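PDB 3CVO: class I SAM-dependent methyltransferase from Silicibacter pomeroyi DSS-3, which is of unknown function but probably binds S-adenosylmethionine and transfers its methyl group to a substrate not yet identified. Local coordinates for residues F120-V125 / F142-P147; L35-G40 / A113-E118; V126-R131 / L150-Y155. One frame throughout, in Å; residues are numbered along the deposited sequence.

Contact 1: residues F120-V125 / F142-P147; sequences FRHPDV and FSITRP. With EDO (1,2-ethanediol), chain H; EDO (1,2-ethanediol), chain J.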
loop_
_atom_site.group_PDB
_atom_site.type_symbol
_atom_site.label_atom_id
_atom_site.label_comp_id
_atom_site.label_asym_id
_atom_site.label_seq_id
_atom_site.Cartn_x
_atom_site.Cartn_y
_atom_site.Cartn_z
ATOM N N PHE A 120 14.846 -16.477 -2.270
ATOM C CA PHE A 120 14.342 -15.734 -3.446
ATOM C C PHE A 120 15.250 -15.887 -4.658
ATOM O O PHE A 120 16.452 -15.723 -4.586
ATOM C CB PHE A 120 14.136 -14.224 -3.139
ATOM C CG PHE A 120 13.723 -13.404 -4.345
ATOM C CD1 PHE A 120 12.410 -13.372 -4.762
ATOM C CD2 PHE A 120 14.665 -12.712 -5.075
ATOM C CE1 PHE A 120 12.010 -12.625 -5.881
ATOM C CE2 PHE A 120 14.283 -11.951 -6.198
ATOM C CZ PHE A 120 12.967 -11.915 -6.604
ATOM N N ARG A 121 14.645 -16.243 -5.774
ATOM C CA ARG A 121 15.315 -16.238 -7.064
ATOM C C ARG A 121 14.515 -15.342 -8.002
ATOM O O ARG A 121 13.312 -15.493 -8.145
ATOM C CB ARG A 121 15.360 -17.658 -7.655
ATOM C CG ARG A 121 15.999 -18.744 -6.762
ATOM C CD ARG A 121 17.436 -19.027 -7.067
ATOM N NE ARG A 121 17.720 -19.240 -8.493
ATOM C CZ ARG A 121 17.735 -20.426 -9.097
ATOM N NH1 ARG A 121 17.464 -21.530 -8.411
ATOM N NH2 ARG A 121 18.012 -20.504 -10.398
ATOM N N HIS A 122 15.193 -14.421 -8.655
ATOM C CA HIS A 122 14.521 -13.496 -9.569
ATOM C C HIS A 122 13.901 -14.276 -10.733
ATOM O O HIS A 122 14.573 -15.038 -11.424
ATOM C CB HIS A 122 15.485 -12.433 -10.144
ATOM C CG HIS A 122 14.799 -11.252 -10.747
ATOM N ND1 HIS A 122 13.992 -11.334 -11.867
ATOM C CD2 HIS A 122 14.843 -9.939 -10.412
ATOM C CE1 HIS A 122 13.545 -10.123 -12.168
ATOM N NE2 HIS A 122 14.034 -9.266 -11.292
ATOM N N PRO A 123 12.614 -14.058 -10.971
ATOM C CA PRO A 123 11.942 -14.787 -12.052
ATOM C C PRO A 123 12.352 -14.286 -13.394
ATOM O O PRO A 123 12.833 -13.145 -13.539
ATOM C CB PRO A 123 10.445 -14.504 -11.828
ATOM C CG PRO A 123 10.334 -13.765 -10.601
ATOM C CD PRO A 123 11.681 -13.325 -10.108
ATOM N N ASP A 124 12.177 -15.179 -14.355
ATOM C CA ASP A 124 12.297 -14.870 -15.777
ATOM C C ASP A 124 10.928 -14.697 -16.388
ATOM O O ASP A 124 10.744 -13.899 -17.284
ATOM C CB ASP A 124 13.019 -15.991 -16.474
ATOM C CG ASP A 124 14.436 -16.170 -15.952
ATOM O OD1 ASP A 124 15.127 -15.142 -15.845
ATOM O OD2 ASP A 124 14.844 -17.311 -15.645
ATOM N N VAL A 125 9.978 -15.481 -15.884
ATOM C CA VAL A 125 8.563 -15.388 -16.278
ATOM C C VAL A 125 7.682 -15.392 -15.053
ATOM O O VAL A 125 7.947 -16.059 -14.066
ATOM C CB VAL A 125 8.131 -16.540 -17.269
ATOM C CG1 VAL A 125 8.126 -17.895 -16.566
ATOM C CG2 VAL A 125 6.756 -16.259 -17.840
ATOM N N PHE A 142 6.805 -3.458 -9.925
ATOM C CA PHE A 142 7.509 -2.572 -8.987
ATOM C C PHE A 142 8.639 -3.299 -8.249
ATOM O O PHE A 142 9.508 -2.653 -7.705
ATOM C CB PHE A 142 6.549 -1.978 -7.970
ATOM C CG PHE A 142 5.515 -1.092 -8.572
ATOM C CD1 PHE A 142 5.860 -0.139 -9.483
ATOM C CD2 PHE A 142 4.203 -1.198 -8.172
ATOM C CE1 PHE A 142 4.917 0.663 -10.035
ATOM C CE2 PHE A 142 3.266 -0.367 -8.684
ATOM C CZ PHE A 142 3.630 0.561 -9.642
ATOM N N SER A 143 8.651 -4.626 -8.301
ATOM C CA SER A 143 9.580 -5.434 -7.456
ATOM C C SER A 143 10.795 -6.007 -8.205
ATOM O O SER A 143 11.840 -6.334 -7.625
ATOM C CB SER A 143 8.844 -6.567 -6.762
ATOM O OG SER A 143 7.856 -6.113 -5.845
ATOM N N ILE A 144 10.618 -6.167 -9.494
ATOM C CA ILE A 144 11.658 -6.741 -10.363
ATOM C C ILE A 144 12.819 -5.759 -10.444
ATOM O O ILE A 144 12.631 -4.553 -10.255
ATOM C CB ILE A 144 11.156 -7.100 -11.782
ATOM C CG1 ILE A 144 10.547 -5.888 -12.531
ATOM C CG2 ILE A 144 10.145 -8.316 -11.775
ATOM C CD1 ILE A 144 10.225 -6.138 -14.000
ATOM N N THR A 145 14.010 -6.304 -10.683
ATOM C CA THR A 145 15.238 -5.527 -10.900
ATOM C C THR A 145 15.854 -5.707 -12.264
ATOM O O THR A 145 16.789 -5.004 -12.615
ATOM C CB THR A 145 16.284 -5.783 -9.788
ATOM O OG1 THR A 145 16.560 -7.193 -9.688
ATOM C CG2 THR A 145 15.740 -5.259 -8.433
ATOM N N ARG A 146 15.283 -6.610 -13.043
ATOM C CA ARG A 146 15.573 -6.762 -14.482
ATOM C C ARG A 146 14.267 -7.181 -15.221
ATOM O O ARG A 146 13.294 -7.598 -14.577
ATOM C CB ARG A 146 16.691 -7.793 -14.664
ATOM C CG ARG A 146 16.348 -9.181 -14.190
ATOM C CD ARG A 146 17.519 -10.147 -14.505
ATOM N NE ARG A 146 17.302 -11.466 -13.900
ATOM C CZ ARG A 146 16.509 -12.404 -14.406
ATOM N NH1 ARG A 146 15.844 -12.209 -15.534
ATOM N NH2 ARG A 146 16.386 -13.541 -13.778
ATOM N N PRO A 147 14.221 -7.029 -16.551
ATOM C CA PRO A 147 12.995 -7.309 -17.291
ATOM C C PRO A 147 12.547 -8.744 -17.169
ATOM O O PRO A 147 13.361 -9.664 -17.058
ATOM C CB PRO A 147 13.365 -7.006 -18.737
ATOM C CG PRO A 147 14.438 -6.018 -18.623
ATOM C CD PRO A 147 15.244 -6.421 -17.419
HETATM C C1 EDO H . 10.504 -15.945 -6.963
HETATM O O1 EDO H . 11.007 -16.588 -8.155
HETATM C C2 EDO H . 10.534 -16.855 -5.751
HETATM O O2 EDO H . 11.880 -17.188 -5.400
HETATM C C1 EDO J . 18.725 -14.378 -8.892
HETATM O O1 EDO J . 18.182 -13.668 -7.763
HETATM C C2 EDO J . 19.156 -15.783 -8.485
HETATM O O2 EDO J . 18.907 -16.679 -9.582
HETATM O O HOH W 1 16.940 -15.855 -11.565
#

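Contact 2: residues L35-G40 / A113-E118; sequences LEYGSG and AVWRTE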
loop_
_atom_site.group_PDB
_atom_site.type_symbol
_atom_site.label_atom_id
_atom_site.label_comp_id
_atom_site.label_asym_id
_atom_site.label_seq_id
_atom_site.Cartn_x
_atom_site.Cartn_y
_atom_site.Cartn_z
ATOM N N LEU A 35 7.685 -17.928 -11.664
ATOM C CA LEU A 35 6.841 -17.583 -10.531
ATOM C C LEU A 35 5.408 -17.582 -11.008
ATOM O O LEU A 35 5.094 -16.950 -12.009
ATOM C CB LEU A 35 7.226 -16.179 -9.970
ATOM C CG LEU A 35 6.177 -15.491 -9.072
ATOM C CD1 LEU A 35 5.937 -16.403 -7.834
ATOM C CD2 LEU A 35 6.566 -14.050 -8.671
ATOM N N GLU A 36 4.556 -18.313 -10.298
ATOM C CA GLU A 36 3.144 -18.340 -10.591
ATOM C C GLU A 36 2.326 -17.830 -9.448
ATOM O O GLU A 36 2.602 -18.062 -8.260
ATOM C CB GLU A 36 2.666 -19.770 -10.921
ATOM C CG GLU A 36 3.415 -20.546 -11.929
ATOM C CD GLU A 36 2.751 -21.887 -12.182
ATOM O OE1 GLU A 36 2.463 -22.595 -11.175
ATOM O OE2 GLU A 36 2.486 -22.228 -13.377
ATOM N N TYR A 37 1.304 -17.085 -9.815
ATOM C CA TYR A 37 0.235 -16.811 -8.859
ATOM C C TYR A 37 -0.973 -17.630 -9.289
ATOM O O TYR A 37 -1.489 -17.436 -10.378
ATOM C CB TYR A 37 -0.101 -15.341 -8.884
ATOM C CG TYR A 37 0.963 -14.387 -8.387
ATOM C CD1 TYR A 37 1.083 -14.091 -7.054
ATOM C CD2 TYR A 37 1.816 -13.744 -9.283
ATOM C CE1 TYR A 37 2.023 -13.152 -6.591
ATOM C CE2 TYR A 37 2.749 -12.804 -8.853
ATOM C CZ TYR A 37 2.847 -12.512 -7.493
ATOM O OH TYR A 37 3.695 -11.550 -6.995
ATOM N N GLY A 38 -1.389 -18.562 -8.447
ATOM C CA GLY A 38 -2.328 -19.593 -8.850
ATOM C C GLY A 38 -1.558 -20.849 -9.161
ATOM O O GLY A 38 -0.486 -20.791 -9.741
ATOM N N SER A 39 -2.037 -21.975 -8.673
ATOM C CA SER A 39 -1.375 -23.253 -8.956
ATOM C C SER A 39 -2.355 -24.170 -9.648
ATOM O O SER A 39 -3.544 -24.057 -9.460
ATOM C CB SER A 39 -0.794 -23.890 -7.686
ATOM O OG SER A 39 -1.810 -24.425 -6.869
ATOM N N GLY A 40 -1.831 -25.070 -10.462
ATOM C CA GLY A 40 -2.645 -26.043 -11.182
ATOM C C GLY A 40 -1.976 -26.610 -12.413
ATOM O O GLY A 40 -0.808 -27.012 -12.412
ATOM N N ALA A 113 4.389 -11.051 -0.734
ATOM C CA ALA A 113 5.293 -11.760 0.187
ATOM C C ALA A 113 6.390 -12.552 -0.539
ATOM O O ALA A 113 7.534 -12.658 -0.064
ATOM C CB ALA A 113 4.490 -12.709 1.159
ATOM N N VAL A 114 6.015 -13.157 -1.660
ATOM C CA VAL A 114 6.935 -14.043 -2.409
ATOM C C VAL A 114 8.177 -13.286 -2.847
ATOM O O VAL A 114 9.273 -13.854 -2.926
ATOM C CB VAL A 114 6.216 -14.754 -3.618
ATOM C CG1 VAL A 114 5.697 -13.739 -4.655
ATOM C CG2 VAL A 114 7.112 -15.857 -4.238
ATOM N N TRP A 115 8.032 -11.985 -3.060
ATOM C CA TRP A 115 9.186 -11.147 -3.465
ATOM C C TRP A 115 10.237 -10.984 -2.344
ATOM O O TRP A 115 11.357 -10.554 -2.581
ATOM C CB TRP A 115 8.718 -9.792 -4.040
ATOM C CG TRP A 115 7.974 -10.013 -5.297
ATOM C CD1 TRP A 115 6.635 -10.220 -5.432
ATOM C CD2 TRP A 115 8.542 -10.142 -6.599
ATOM N NE1 TRP A 115 6.332 -10.400 -6.758
ATOM C CE2 TRP A 115 7.492 -10.400 -7.484
ATOM C CE3 TRP A 115 9.853 -10.086 -7.095
ATOM C CZ2 TRP A 115 7.695 -10.603 -8.838
ATOM C CZ3 TRP A 115 10.049 -10.247 -8.458
ATOM C CH2 TRP A 115 8.982 -10.504 -9.309
ATOM N N ARG A 116 9.857 -11.348 -1.130
ATOM C CA ARG A 116 10.741 -11.213 0.043
ATOM C C ARG A 116 11.117 -12.575 0.596
ATOM O O ARG A 116 11.667 -12.682 1.682
ATOM C CB ARG A 116 10.086 -10.407 1.190
ATOM C CG ARG A 116 9.517 -9.048 0.823
ATOM C CD ARG A 116 10.520 -8.285 0.060
ATOM N NE ARG A 116 11.675 -7.940 0.874
ATOM C CZ ARG A 116 12.756 -7.308 0.414
ATOM N NH1 ARG A 116 12.851 -6.915 -0.870
ATOM N NH2 ARG A 116 13.752 -7.058 1.246
ATOM N N THR A 117 10.762 -13.613 -0.122
ATOM C CA THR A 117 10.942 -14.970 0.390
ATOM C C THR A 117 12.404 -15.280 0.618
ATOM O O THR A 117 13.285 -14.832 -0.125
ATOM C CB THR A 117 10.282 -16.062 -0.538
ATOM O OG1 THR A 117 10.301 -17.330 0.132
ATOM C CG2 THR A 117 10.977 -16.188 -1.856
ATOM N N GLU A 118 12.658 -16.002 1.701
ATOM C CA GLU A 118 13.978 -16.594 1.898
ATOM C C GLU A 118 14.119 -17.582 0.758
ATOM O O GLU A 118 13.164 -18.325 0.437
ATOM C CB GLU A 118 14.123 -17.299 3.260
#

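Contact 3: residues V126-R131 / L150-Y155; sequences VLVDGR and LLFDDY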
loop_
_atom_site.group_PDB
_atom_site.type_symbol
_atom_site.label_atom_id
_atom_site.label_comp_id
_atom_site.label_asym_id
_atom_site.label_seq_id
_atom_site.Cartn_x
_atom_site.Cartn_y
_atom_site.Cartn_z
ATOM N N VAL A 126 6.646 -14.564 -15.110
ATOM C CA VAL A 126 5.591 -14.535 -14.084
ATOM C C VAL A 126 4.250 -14.808 -14.722
ATOM O O VAL A 126 3.847 -14.199 -15.731
ATOM C CB VAL A 126 5.518 -13.167 -13.336
ATOM C CG1 VAL A 126 4.345 -13.121 -12.293
ATOM C CG2 VAL A 126 6.881 -12.857 -12.683
ATOM N N LEU A 127 3.542 -15.735 -14.108
ATOM C CA LEU A 127 2.163 -16.011 -14.505
ATOM C C LEU A 127 1.169 -15.502 -13.469
ATOM O O LEU A 127 1.248 -15.833 -12.306
ATOM C CB LEU A 127 1.945 -17.519 -14.662
ATOM C CG LEU A 127 0.489 -17.939 -14.921
ATOM C CD1 LEU A 127 -0.017 -17.390 -16.292
ATOM C CD2 LEU A 127 0.285 -19.470 -14.836
ATOM N N VAL A 128 0.270 -14.654 -13.947
ATOM C CA VAL A 128 -0.807 -14.095 -13.138
ATOM C C VAL A 128 -2.097 -14.883 -13.438
ATOM O O VAL A 128 -2.751 -14.715 -14.484
ATOM C CB VAL A 128 -0.948 -12.560 -13.311
ATOM C CG1 VAL A 128 -2.210 -12.031 -12.607
ATOM C CG2 VAL A 128 0.317 -11.838 -12.790
ATOM N N ASP A 129 -2.428 -15.820 -12.564
ATOM C CA ASP A 129 -3.566 -16.683 -12.834
ATOM C C ASP A 129 -4.268 -17.095 -11.538
ATOM O O ASP A 129 -4.798 -18.172 -11.450
ATOM C CB ASP A 129 -3.091 -17.911 -13.670
ATOM C CG ASP A 129 -4.215 -18.770 -14.189
ATOM O OD1 ASP A 129 -5.287 -18.227 -14.471
ATOM O OD2 ASP A 129 -3.992 -19.988 -14.367
ATOM N N GLY A 130 -4.243 -16.223 -10.539
ATOM C CA GLY A 130 -4.887 -16.524 -9.258
ATOM C C GLY A 130 -5.762 -15.385 -8.802
ATOM O O GLY A 130 -6.574 -14.888 -9.545
ATOM N N ARG A 131 -5.538 -14.953 -7.571
ATOM C CA ARG A 131 -6.321 -13.869 -6.985
ATOM C C ARG A 131 -5.523 -12.563 -7.061
ATOM O O ARG A 131 -4.360 -12.562 -7.408
ATOM C CB ARG A 131 -6.654 -14.166 -5.535
ATOM C CG ARG A 131 -7.510 -15.438 -5.319
ATOM C CD ARG A 131 -8.940 -15.216 -5.764
ATOM N NE ARG A 131 -9.106 -15.640 -7.140
ATOM C CZ ARG A 131 -9.758 -14.953 -8.059
ATOM N NH1 ARG A 131 -10.285 -13.779 -7.761
ATOM N NH2 ARG A 131 -9.865 -15.439 -9.284
ATOM N N LEU A 150 5.633 -11.313 -18.339
ATOM C CA LEU A 150 4.440 -11.553 -17.505
ATOM C C LEU A 150 3.299 -12.000 -18.375
ATOM O O LEU A 150 2.964 -11.412 -19.392
ATOM C CB LEU A 150 4.078 -10.318 -16.645
ATOM C CG LEU A 150 2.955 -10.610 -15.637
ATOM C CD1 LEU A 150 3.227 -9.902 -14.295
ATOM C CD2 LEU A 150 1.576 -10.261 -16.140
ATOM N N LEU A 151 2.722 -13.131 -18.001
ATOM C CA LEU A 151 1.561 -13.679 -18.687
ATOM C C LEU A 151 0.351 -13.499 -17.774
ATOM O O LEU A 151 0.354 -13.906 -16.613
ATOM C CB LEU A 151 1.760 -15.168 -18.992
ATOM C CG LEU A 151 3.007 -15.605 -19.770
ATOM C CD1 LEU A 151 3.104 -17.126 -19.874
ATOM C CD2 LEU A 151 3.075 -14.892 -21.151
ATOM N N PHE A 152 -0.657 -12.833 -18.284
ATOM C CA PHE A 152 -1.825 -12.488 -17.477
ATOM C C PHE A 152 -3.015 -13.204 -18.138
ATOM O O PHE A 152 -3.489 -12.829 -19.216
ATOM C CB PHE A 152 -1.976 -10.974 -17.482
ATOM C CG PHE A 152 -2.955 -10.381 -16.470
ATOM C CD1 PHE A 152 -4.198 -10.913 -16.271
ATOM C CD2 PHE A 152 -2.614 -9.235 -15.752
ATOM C CE1 PHE A 152 -5.104 -10.333 -15.396
ATOM C CE2 PHE A 152 -3.507 -8.644 -14.875
ATOM C CZ PHE A 152 -4.759 -9.209 -14.692
ATOM N N ASP A 153 -3.503 -14.239 -17.476
ATOM C CA ASP A 153 -4.611 -15.008 -18.033
ATOM C C ASP A 153 -5.969 -14.337 -17.813
ATOM O O ASP A 153 -6.179 -13.631 -16.823
ATOM C CB ASP A 153 -4.644 -16.415 -17.481
ATOM C CG ASP A 153 -5.379 -17.384 -18.402
ATOM O OD1 ASP A 153 -5.620 -17.091 -19.620
ATOM O OD2 ASP A 153 -5.707 -18.470 -17.898
ATOM N N ASP A 154 -6.848 -14.547 -18.795
ATOM C CA ASP A 154 -8.221 -14.017 -18.741
ATOM C C ASP A 154 -8.175 -12.526 -18.667
ATOM O O ASP A 154 -8.929 -11.912 -17.934
ATOM C CB ASP A 154 -8.917 -14.498 -17.462
ATOM C CG ASP A 154 -8.887 -15.998 -17.332
ATOM O OD1 ASP A 154 -9.598 -16.637 -18.139
ATOM O OD2 ASP A 154 -8.129 -16.532 -16.462
ATOM N N TYR A 155 -7.238 -11.954 -19.401
ATOM C CA TYR A 155 -6.995 -10.504 -19.376
ATOM C C TYR A 155 -8.144 -9.661 -19.940
ATOM O O TYR A 155 -8.430 -8.578 -19.442
ATOM C CB TYR A 155 -5.703 -10.167 -20.104
ATOM C CG TYR A 155 -5.309 -8.690 -19.988
ATOM C CD1 TYR A 155 -4.898 -8.125 -18.788
ATOM C CD2 TYR A 155 -5.350 -7.881 -21.101
ATOM C CE1 TYR A 155 -4.555 -6.801 -18.709
ATOM C CE2 TYR A 155 -4.980 -6.557 -21.033
ATOM C CZ TYR A 155 -4.590 -6.022 -19.850
ATOM O OH TYR A 155 -4.213 -4.689 -19.819
#

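Contact 1: residues F120-V125 / F142-P147
A polar contact between two loops, partly open to solvent, joins the approach to strand 125-128 with the turn that follows helix 133-143. H122 has the largest share, followed by R146. With CG anti to the backbone N (chi1 -163°), the H122 ring reaches the helix exit at I144, and the backbone N-H of T145 gives NE2 a nearly straight hydrogen bond in the ring plane, N to NE2 3.0 Å. The other ring nitrogen of H122, ND1, donates to P123 O at 2.7 Å, again in the ring plane. Held at both nitrogens, the imidazole is fixed in rotation and probably neutral, its proton on ND1. One loop enters, and the other lies within, a beta-alpha-beta unit of the Rossmann-like fold. The straight R146 chain passes H122 antiparallel to it, the guanidinium tilted 30° from the imidazole: R146 CG lies over one imidazole face, 3.8 Å from the ring centroid in a CH-pi contact, while ND1 sits above the centre of the guanidinium. NH1 and NH2 of R146 both grip D124 OD1, at 3.0 and 2.9 Å, in an end-on salt bridge. D124 OD2 accepts from the backbone N of E32 and V33.

Contact 2: residues L35-G40 / A113-E118
Two side chains of strand 33-37, L35 and Y37, meet V114 and W115 of a short 3-10 turn in a small, buried contact of 177 Å². The forked end of L35 sits in the notch between V114 and W115. CD1 meets V114 CG2 tip to tip at 3.8 Å, whereas CD2 comes obliquely to the benzo part of the indole, 3.6 Å from W115 CZ2. V114 CG1 in turn enters the gap between the two strand residues, 4.1 Å from L35 CD2 and 3.8 Å from Y37 OH. Y37 runs roughly perpendicular to W115 and ends with its hydroxyl at the pyrrole edge of the indole. There W115 NE1 donates to Y37 OH over 2.9 Å, with the oxygen only 16° out of the indole plane and the bond bent, N-H...O 145°. The same hydroxyl is hydrogen-bonded to P111 O, so two polar partners hold the end of this buried ring. In the Rossmann-like fold, strand 33-37 is an inner strand, between 53-58 and 125-128. The turn packs on the sheet face that bears L35 and Y37, V114 resting also on T55 and V57 of strand 53-58, and W115 on T140 and S143 of helix 133-143.

Contact 3: residues V126-R131 / L150-Y155
Strands 125-128 and 148-152 are parallel neighbours in the Rossmann-like sheet, joined through helix 133-143 as a beta-alpha-beta crossover. Their short segments run 15° apart, with V126 opposite L150, L127 opposite L151 and V128 opposite F152. The tight part is the strand core. L151 N donates to V126 O at 2.7 Å and V128 N to L151 O at 2.8 Å, both nearly along the C=O axis. On the face bearing V126, V128, L150 and F152, CD1 of L150 touches two valines, 4.0 Å from V126 CG1 and 3.8 Å from V128 CG2, and T140 of the crossover helix packs on the same leucine. An alanine at L150 would remove both delta methyls and would probably loosen the packing of V126 and V128 beneath that helix. Past the strand ends the contact turns polar, looser and partly open to solvent: D129 and D154 are partly exposed, D153 buried. D153 N still donates to V128 O, at a longer 3.1 Å, but beyond it the carboxylates of D129 and D153 run alongside each other, D129 OD1 3.5 Å from D153 OD2. This acidic cluster, which D154 joins, is probably offset by arginines: R176 forms a salt bridge with D153, R133 with D154. Where the two parts meet, F152 is sandwiched, Y155 CD1 over one ring face and V128 CG1 over the other, 4.1 Å from the centroid.

Overall arrangement
One strand, 125-128, ties the three contacts together. Contact 1 lies at its start, and contact 3 pairs it with strand 148-152. On its other side it pairs with strand 33-37 of contact 2: Y37 N is 2.8 Å from L127 O, a probable hydrogen bond. The centres of contacts 1 and 2 are about 11 Å apart, and W115 bridges them, its CH2 3.5 Å from I144 CG2. Contacts 1 and 3 cross along the chain, their segments alternating. In class I methyltransferases the cofactor site lies at the C-terminal ends of the parallel strands; by analogy the G38-G40 turn and D129 would probably border it, whereas contact 1 lies at the opposite end.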